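Local coordinates for 3-keto-5-aminohexanoate cleavage protein (Archaeoglobus fulgidus, PDB 3LOT), which probably cleaves 3-keto-5-aminohexanoate as a zinc-binding, TIM-barrel member of the beta-keto acid cleavage enzyme family, at residues V65-R69 and K102-L107; C175-I181 and L217-Q221; K108-A112 and R301-L306. Where two conformers were deposited one is given. Numbering follows the deposited sequence.

All three contacts belong to one TIM barrel, but to different parts of it. Contact 1 pairs two helices, while contact 2, about 30 Å away between centres and across the chain's centre, packs helix 213-226 on the strand end, turn and first helical residues of 175-181. Contact 3 joins the end of the last helix and the residues after it to the entry of strand 111-115. Contact 1 is partly exposed, so charged side chains edge its apolar packing. Contact 2 is buried, meets two other subunits, and makes no hydrogen bond between its segments. Contact 3 is buried too, yet encloses a salt bridge. Contacts 1 and 3 touch: the chain leaves helix 103-107 at Lys108 and enters strand 111-115, and Val104 packs on Pro109 and Ala112.

Contact 1 (V65-R69 and K102-L107); sequences VEVFR and KVVPAL
Segment 65-69, at the start of helix 65-78, and the short helix 103-107 cross at -49° with axes 10.2 Å apart; the nearest CA atoms are Val65 with Val103 (5.6 Å) and Arg69 with Leu107 (6.7 Å). Such packing joins successive helices of a TIM barrel's outer layer.

Apolar contacts fill the interface. Val65 (m) sets CG1 3.8 Å from Val103 CA and CB 4.3 Å from Ala106 CB. Val103 (p) lays CG2 over the Phe68 ring in a CH-pi contact, 4.1 Å from the centroid; Phe68 (m) also meets Val85 and Ala53 of the barrel strands. Leu107 CD2 lies 3.9 Å from Phe68 CB.

At the margin, Arg69 (ttm) hydrogen-bonds through NH1 to Ala106 O (3.2 Å), which also accepts from Asn313 ND2. Arg69 NE salt-bridges Glu66 OE1 (2.7 Å). Small Ala106, its CB 3.8 Å from Arg69 NH2, avoids crowding the guanidinium. One arginine answers a carboxylate on its own helix and a carbonyl on the other, its guanidinium face resting on Leu107 CD1.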
loop_
_atom_site.group_PDB
_atom_site.type_symbol
_atom_site.label_atom_id
_atom_site.label_comp_id
_atom_site.label_asym_id
_atom_site.label_seq_id
_atom_site.Cartn_x
_atom_site.Cartn_y
_atom_site.Cartn_z
ATOM N N VAL D 65 30.758 29.036 -10.424
ATOM C CA VAL D 65 30.220 29.693 -9.233
ATOM C C VAL D 65 30.113 31.208 -9.411
ATOM O O VAL D 65 29.314 31.850 -8.736
ATOM C CB VAL D 65 31.007 29.359 -7.915
ATOM C CG1 VAL D 65 30.991 27.853 -7.634
ATOM C CG2 VAL D 65 32.423 29.908 -7.967
ATOM N N GLU D 66 30.902 31.799 -10.306
ATOM C CA GLU D 66 30.715 33.219 -10.592
ATOM C C GLU D 66 29.395 33.533 -11.286
ATOM O O GLU D 66 28.827 34.620 -11.059
ATOM C CB GLU D 66 31.885 33.815 -11.348
ATOM C CG GLU D 66 33.165 33.967 -10.460
ATOM C CD GLU D 66 32.946 33.908 -8.915
ATOM O OE1 GLU D 66 32.135 34.698 -8.348
ATOM O OE2 GLU D 66 33.646 33.075 -8.268
ATOM N N VAL D 67 28.893 32.578 -12.063
ATOM C CA VAL D 67 27.585 32.732 -12.699
ATOM C C VAL D 67 26.482 32.556 -11.659
ATOM O O VAL D 67 25.544 33.367 -11.546
ATOM C CB VAL D 67 27.409 31.751 -13.910
ATOM C CG1 VAL D 67 26.030 31.909 -14.557
ATOM C CG2 VAL D 67 28.546 32.010 -14.977
ATOM N N PHE D 68 26.592 31.508 -10.866
ATOM C CA PHE D 68 25.773 31.466 -9.642
ATOM C C PHE D 68 25.813 32.738 -8.810
ATOM O O PHE D 68 24.769 33.211 -8.340
ATOM C CB PHE D 68 26.170 30.308 -8.751
ATOM C CG PHE D 68 25.587 29.011 -9.177
ATOM C CD1 PHE D 68 24.252 28.727 -8.905
ATOM C CD2 PHE D 68 26.361 28.072 -9.831
ATOM C CE1 PHE D 68 23.686 27.526 -9.268
ATOM C CE2 PHE D 68 25.827 26.863 -10.197
ATOM C CZ PHE D 68 24.470 26.579 -9.919
ATOM N N ARG D 69 27.007 33.265 -8.585
ATOM C CA ARG D 69 27.137 34.410 -7.683
ATOM C C ARG D 69 26.357 35.592 -8.260
ATOM O O ARG D 69 25.603 36.268 -7.535
ATOM C CB ARG D 69 28.581 34.777 -7.401
ATOM C CG ARG D 69 28.682 35.815 -6.267
ATOM C CD ARG D 69 30.071 36.257 -5.999
ATOM N NE ARG D 69 31.036 35.165 -5.944
ATOM C CZ ARG D 69 31.263 34.392 -4.888
ATOM N NH1 ARG D 69 30.568 34.539 -3.754
ATOM N NH2 ARG D 69 32.198 33.447 -4.962
ATOM N N LYS D 102 30.915 23.039 -4.695
ATOM C CA LYS D 102 31.713 24.279 -4.442
ATOM C C LYS D 102 30.889 25.555 -4.311
ATOM O O LYS D 102 31.324 26.537 -3.708
ATOM C CB LYS D 102 32.728 24.489 -5.554
ATOM C CG LYS D 102 33.787 23.445 -5.562
ATOM C CD LYS D 102 34.846 23.733 -6.601
ATOM C CE LYS D 102 36.206 23.070 -6.226
ATOM N NZ LYS D 102 36.903 22.679 -7.507
ATOM N N VAL D 103 29.707 25.542 -4.899
ATOM C CA VAL D 103 28.788 26.644 -4.778
ATOM C C VAL D 103 28.422 26.897 -3.315
ATOM O O VAL D 103 28.155 28.037 -2.969
ATOM C CB VAL D 103 27.511 26.419 -5.669
ATOM C CG1 VAL D 103 26.565 25.373 -5.077
ATOM C CG2 VAL D 103 26.794 27.713 -5.887
ATOM N N VAL D 104 28.467 25.864 -2.455
ATOM C CA VAL D 104 27.997 25.999 -1.058
ATOM C C VAL D 104 28.980 26.830 -0.208
ATOM O O VAL D 104 28.555 27.788 0.430
ATOM C CB VAL D 104 27.546 24.650 -0.447
ATOM C CG1 VAL D 104 27.209 24.777 1.026
ATOM C CG2 VAL D 104 26.304 24.103 -1.230
ATOM N N PRO D 105 30.282 26.542 -0.269
ATOM C CA PRO D 105 31.225 27.395 0.444
ATOM C C PRO D 105 31.445 28.768 -0.210
ATOM O O PRO D 105 31.697 29.760 0.494
ATOM C CB PRO D 105 32.517 26.566 0.435
ATOM C CG PRO D 105 32.316 25.581 -0.660
ATOM C CD PRO D 105 30.891 25.243 -0.572
ATOM N N ALA D 106 31.323 28.834 -1.528
ATOM C CA ALA D 106 31.409 30.117 -2.233
ATOM C C ALA D 106 30.253 31.061 -1.876
ATOM O O ALA D 106 30.466 32.247 -1.551
ATOM C CB ALA D 106 31.506 29.899 -3.728
ATOM N N LEU D 107 29.024 30.552 -1.954
ATOM C CA LEU D 107 27.829 31.385 -1.772
ATOM C C LEU D 107 27.186 31.298 -0.387
ATOM O O LEU D 107 26.426 32.189 -0.022
ATOM C CB LEU D 107 26.758 31.101 -2.851
ATOM C CG LEU D 107 26.897 31.795 -4.221
ATOM C CD1 LEU D 107 28.149 31.417 -4.876
ATOM C CD2 LEU D 107 25.714 31.479 -5.101
#

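Contact 2 (C175-I181 and L217-Q221)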
loop_
_atom_site.group_PDB
_atom_site.type_symbol
_atom_site.label_atom_id
_atom_site.label_comp_id
_atom_site.label_asym_id
_atom_site.label_seq_id
_atom_site.Cartn_x
_atom_site.Cartn_y
_atom_site.Cartn_z
ATOM N N CYS D 175 15.294 12.841 -3.266
ATOM C CA CYS D 175 15.116 11.415 -3.371
ATOM C C CYS D 175 14.315 11.015 -4.606
ATOM O O CYS D 175 13.189 11.450 -4.777
ATOM C CB CYS D 175 14.390 10.863 -2.155
ATOM S SG CYS D 175 15.307 11.157 -0.582
ATOM N N TYR D 176 14.917 10.154 -5.421
ATOM C CA TYR D 176 14.352 9.721 -6.706
ATOM C C TYR D 176 13.877 8.265 -6.696
ATOM O O TYR D 176 13.488 7.725 -7.754
ATOM C CB TYR D 176 15.376 9.847 -7.839
ATOM C CG TYR D 176 15.892 11.232 -8.136
ATOM C CD1 TYR D 176 16.843 11.819 -7.314
ATOM C CD2 TYR D 176 15.488 11.911 -9.275
ATOM C CE1 TYR D 176 17.368 13.090 -7.597
ATOM C CE2 TYR D 176 15.978 13.173 -9.569
ATOM C CZ TYR D 176 16.929 13.758 -8.729
ATOM O OH TYR D 176 17.400 15.016 -9.007
ATOM N N ASP D 177 13.959 7.608 -5.529
ATOM C CA ASP D 177 13.577 6.199 -5.409
ATOM C C ASP D 177 13.478 5.834 -3.910
ATOM O O ASP D 177 13.961 6.564 -3.034
ATOM C CB ASP D 177 14.647 5.314 -6.066
ATOM C CG ASP D 177 14.087 4.098 -6.760
ATOM O OD1 ASP D 177 12.976 3.588 -6.434
ATOM O OD2 ASP D 177 14.812 3.620 -7.667
ATOM N N ILE D 178 12.866 4.694 -3.649
ATOM C CA ILE D 178 12.689 4.176 -2.291
ATOM C C ILE D 178 14.046 3.945 -1.635
ATOM O O ILE D 178 14.233 4.262 -0.456
ATOM C CB ILE D 178 11.830 2.919 -2.283
ATOM C CG1 ILE D 178 10.457 3.220 -2.935
ATOM C CG2 ILE D 178 11.686 2.350 -0.833
ATOM C CD1 ILE D 178 9.717 4.370 -2.276
ATOM N N GLY D 179 14.992 3.364 -2.366
ATOM C CA GLY D 179 16.327 3.107 -1.812
ATOM C C GLY D 179 17.019 4.354 -1.301
ATOM O O GLY D 179 17.854 4.309 -0.404
ATOM N N GLN D 180 16.713 5.475 -1.934
ATOM C CA GLN D 180 17.287 6.778 -1.555
ATOM C C GLN D 180 16.669 7.363 -0.275
ATOM O O GLN D 180 17.324 8.117 0.474
ATOM C CB GLN D 180 17.153 7.769 -2.730
ATOM C CG GLN D 180 17.964 7.313 -3.969
ATOM C CD GLN D 180 18.144 8.382 -5.029
ATOM O OE1 GLN D 180 17.668 9.515 -4.904
ATOM N NE2 GLN D 180 18.839 8.019 -6.099
ATOM N N ILE D 181 15.425 6.992 0.011
ATOM C CA ILE D 181 14.860 7.297 1.333
ATOM C C ILE D 181 15.560 6.431 2.393
ATOM O O ILE D 181 15.915 6.892 3.472
ATOM C CB ILE D 181 13.355 7.098 1.371
ATOM C CG1 ILE D 181 12.689 7.906 0.211
ATOM C CG2 ILE D 181 12.841 7.462 2.759
ATOM C CD1 ILE D 181 11.136 8.013 0.283
ATOM N N LEU D 217 2.654 7.792 -2.871
ATOM C CA LEU D 217 2.221 7.372 -1.539
ATOM C C LEU D 217 3.282 6.533 -0.848
ATOM O O LEU D 217 3.578 6.751 0.353
ATOM C CB LEU D 217 0.890 6.644 -1.589
ATOM C CG LEU D 217 0.279 6.374 -0.208
ATOM C CD1 LEU D 217 -0.076 7.696 0.585
ATOM C CD2 LEU D 217 -0.937 5.492 -0.415
ATOM N N PHE D 218 3.868 5.604 -1.610
ATOM C CA PHE D 218 4.861 4.697 -1.052
ATOM C C PHE D 218 6.139 5.442 -0.608
ATOM O O PHE D 218 6.696 5.104 0.428
ATOM C CB PHE D 218 5.148 3.520 -1.991
ATOM C CG PHE D 218 5.788 2.367 -1.300
ATOM C CD1 PHE D 218 5.047 1.547 -0.478
ATOM C CD2 PHE D 218 7.145 2.144 -1.408
ATOM C CE1 PHE D 218 5.637 0.498 0.200
ATOM C CE2 PHE D 218 7.751 1.110 -0.707
ATOM C CZ PHE D 218 6.999 0.284 0.086
HETATM N N MSE D 219 6.567 6.471 -1.360
HETATM C CA MSE D 219 7.716 7.280 -0.993
HETATM C C MSE D 219 7.447 7.917 0.363
HETATM O O MSE D 219 8.250 7.790 1.276
HETATM C CB MSE D 219 8.016 8.376 -2.046
HETATM C CG MSE D 219 8.514 7.888 -3.387
HETATM SE SE MSE D 219 10.421 7.557 -3.410
HETATM C CE MSE D 219 11.102 9.385 -3.717
ATOM N N LYS D 220 6.305 8.576 0.506
ATOM C CA LYS D 220 6.025 9.330 1.717
ATOM C C LYS D 220 5.902 8.384 2.904
ATOM O O LYS D 220 6.434 8.661 3.971
ATOM C CB LYS D 220 4.764 10.216 1.540
ATOM C CG LYS D 220 4.415 11.090 2.781
ATOM C CD LYS D 220 3.417 10.471 3.688
ATOM C CE LYS D 220 2.994 11.464 4.815
ATOM N NZ LYS D 220 1.948 10.889 5.690
ATOM N N GLN D 221 5.195 7.278 2.714
ATOM C CA GLN D 221 5.037 6.257 3.778
ATOM C C GLN D 221 6.373 5.637 4.179
ATOM O O GLN D 221 6.594 5.321 5.354
ATOM C CB GLN D 221 4.083 5.161 3.338
ATOM C CG GLN D 221 2.659 5.609 3.208
ATOM C CD GLN D 221 1.774 4.500 2.616
ATOM O OE1 GLN D 221 2.275 3.608 1.918
ATOM N NE2 GLN D 221 0.433 4.572 2.871
#
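Met219, modelled as selenomethionine, dominates this contact. Its side chain curls through three m torsions (-68°, -84°, -82°), so that CE reaches within 3.1 Å of Cys175 O and 3.9 Å of Cys175 CB, while SE lies 3.5 Å from Asp177 C. An unbranched, flexible chain suits the reach from one helix to the end of a strand.

Two isoleucines pack against it with different chi2 values. Ile178 (mm) folds back, bringing CD1 to 3.5 Å from both Met219 SE and Phe218 CD2 at the ring edge. Ile181 (mt) extends, its CD1 lying 3.8 Å from Met219 SE and 3.1 Å from Met219 O.

In the TIM barrel, strand 170-175 leads through Tyr176 and Asp177 into helix 178-189, and helix 213-226 belongs to the next beta-alpha unit; the contact joins these adjacent units at the strand's C-terminal end, where the side chain of Tyr176 comes about 6 Å from the zinc ion.

The turn is braced by side chains: Tyr176 N donates to Gln180 OE1 (2.9 Å), and Ile178 N to Asp177 OD1 (3.0 Å). Gly179 N donates to Asp177 OD1 of the second subunit, and Asp177 OD2 weakly accepts from that subunit's Gly179 N. Phe218, at chi1 -161°, directs its ring to the same interface and stacks on Phe218 of that subunit.

Contact 3 (K108-A112 and R301-L306); sequences KPEIA and REILGL
Lys108 follows helix 103-107 with positive phi (42/59), Pro109 is extended (-72/165), Glu110 turns back to -66/-37, and Ile111 and Ala112 enter a strand. Facing them, Arg301 onward lies near the end of helix 297-304. Gly305, with positive phi (67/47), turns the chain out of the helix, and Leu306 N returns to Arg301 O (2.8 Å), the 6→1 bond of a Schellman motif; a residue without a side chain readily adopts this phi. The nearest CA atoms are those of Glu110 and Leu306, 5.8 Å apart.

The polar centre is a salt bridge. Glu110 (chi1 m, chi2 t) points at Arg301, which is m at chi1, t at chi2 and chi3, with chi4 near 94°. Arg301 NE donates to both Glu110 OE1 and OE2 (each 2.9 Å), and Arg301 NH2 to Glu110 OE1 (2.9 Å). Glu110 OE2 also accepts from Gly308 N, while Arg301 NH2 reaches Asp80 O and NH1 pairs with Asp298. Each buried charge thus has several polar partners. Along the backbone, Pro109 O accepts from Thr169 OG1, Lys108 O from Lys307 NZ, and Glu110 and Ile111 pair with Lys170 and Val85.

The site is at the N-terminal ends of TIM-barrel strands, where the final helix packs against strands 7-13, 48-54 and 82-85 as well as 111-115.

Beyond the bridge the contact is apolar. Ile111 (tt) places CD1 4.0 Å from Leu304 CD1 and CG2 4.2 Å from Leu306 CD1, its branched chain suiting a strand. Leu306 (mt) also lays CD2 3.6 Å from Glu110 O.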
loop_
_atom_site.group_PDB
_atom_site.type_symbol
_atom_site.label_atom_id
_atom_site.label_comp_id
_atom_site.label_asym_id
_atom_site.label_seq_id
_atom_site.Cartn_x
_atom_site.Cartn_y
_atom_site.Cartn_z
ATOM N N LYS D 108 27.465 30.248 0.368
ATOM C CA LYS D 108 26.790 30.000 1.658
ATOM C C LYS D 108 25.294 30.282 1.612
ATOM O O LYS D 108 24.788 31.135 2.326
ATOM C CB LYS D 108 27.477 30.814 2.765
ATOM C CG LYS D 108 28.950 30.562 2.888
ATOM C CD LYS D 108 29.562 31.479 3.922
ATOM C CE LYS D 108 30.847 30.969 4.480
ATOM N NZ LYS D 108 31.810 30.580 3.418
ATOM N N PRO D 109 24.565 29.580 0.728
ATOM C CA PRO D 109 23.152 29.827 0.608
ATOM C C PRO D 109 22.389 29.288 1.812
ATOM O O PRO D 109 22.913 28.479 2.589
ATOM C CB PRO D 109 22.746 29.025 -0.658
ATOM C CG PRO D 109 23.752 27.908 -0.724
ATOM C CD PRO D 109 25.027 28.480 -0.143
ATOM N N GLU D 110 21.150 29.738 1.944
ATOM C CA GLU D 110 20.269 29.286 3.010
ATOM C C GLU D 110 19.902 27.816 2.876
ATOM O O GLU D 110 19.709 27.136 3.878
ATOM C CB GLU D 110 18.974 30.101 3.033
ATOM C CG GLU D 110 19.119 31.617 3.383
ATOM C CD GLU D 110 17.771 32.275 3.590
ATOM O OE1 GLU D 110 17.169 32.726 2.587
ATOM O OE2 GLU D 110 17.281 32.328 4.738
ATOM N N ILE D 111 19.726 27.357 1.644
ATOM C CA ILE D 111 19.315 25.984 1.379
ATOM C C ILE D 111 19.912 25.619 0.006
ATOM O O ILE D 111 20.101 26.495 -0.871
ATOM C CB ILE D 111 17.755 25.878 1.464
ATOM C CG1 ILE D 111 17.254 24.444 1.237
ATOM C CG2 ILE D 111 17.049 26.884 0.475
ATOM C CD1 ILE D 111 15.911 24.211 1.815
ATOM N N ALA D 112 20.287 24.364 -0.158
ATOM C CA ALA D 112 20.796 23.872 -1.431
ATOM C C ALA D 112 20.462 22.391 -1.601
ATOM O O ALA D 112 20.193 21.699 -0.617
ATOM C CB ALA D 112 22.255 24.091 -1.571
ATOM N N ARG D 301 11.290 30.456 5.529
ATOM C CA ARG D 301 12.425 30.473 6.437
ATOM C C ARG D 301 12.058 29.917 7.832
ATOM O O ARG D 301 12.843 29.170 8.436
ATOM C CB ARG D 301 12.983 31.897 6.536
ATOM C CG ARG D 301 13.720 32.328 5.286
ATOM C CD ARG D 301 14.347 33.753 5.390
ATOM N NE ARG D 301 15.015 33.977 4.112
ATOM C CZ ARG D 301 14.481 34.588 3.063
ATOM N NH1 ARG D 301 13.324 35.215 3.140
ATOM N NH2 ARG D 301 15.176 34.663 1.948
ATOM N N GLU D 302 10.882 30.264 8.340
ATOM C CA GLU D 302 10.483 29.835 9.691
ATOM C C GLU D 302 10.101 28.363 9.645
ATOM O O GLU D 302 10.406 27.608 10.575
ATOM C CB GLU D 302 9.342 30.716 10.228
ATOM C CG GLU D 302 8.925 30.446 11.689
ATOM C CD GLU D 302 8.012 29.220 11.856
ATOM O OE1 GLU D 302 7.298 28.866 10.884
ATOM O OE2 GLU D 302 8.022 28.588 12.947
ATOM N N ILE D 303 9.435 27.947 8.575
ATOM C CA ILE D 303 9.028 26.562 8.443
ATOM C C ILE D 303 10.230 25.637 8.343
ATOM O O ILE D 303 10.291 24.664 9.072
ATOM C CB ILE D 303 8.105 26.322 7.228
ATOM C CG1 ILE D 303 6.745 27.010 7.447
ATOM C CG2 ILE D 303 7.949 24.836 6.969
ATOM C CD1 ILE D 303 5.860 27.059 6.199
ATOM N N LEU D 304 11.210 25.954 7.506
ATOM C CA LEU D 304 12.402 25.088 7.340
ATOM C C LEU D 304 13.586 25.429 8.282
ATOM O O LEU D 304 14.604 24.735 8.273
ATOM C CB LEU D 304 12.868 25.172 5.912
ATOM C CG LEU D 304 11.777 24.814 4.901
ATOM C CD1 LEU D 304 12.323 24.968 3.468
ATOM C CD2 LEU D 304 11.309 23.390 5.168
ATOM N N GLY D 305 13.458 26.454 9.108
ATOM C CA GLY D 305 14.555 26.872 10.006
ATOM C C GLY D 305 15.780 27.434 9.299
ATOM O O GLY D 305 16.897 27.044 9.589
ATOM N N LEU D 306 15.559 28.345 8.350
ATOM C CA LEU D 306 16.629 28.862 7.506
ATOM C C LEU D 306 17.282 30.071 8.138
ATOM O O LEU D 306 16.677 30.723 8.979
ATOM C CB LEU D 306 16.100 29.210 6.119
ATOM C CG LEU D 306 15.472 28.044 5.355
ATOM C CD1 LEU D 306 15.153 28.471 3.905
ATOM C CD2 LEU D 306 16.477 26.897 5.461
#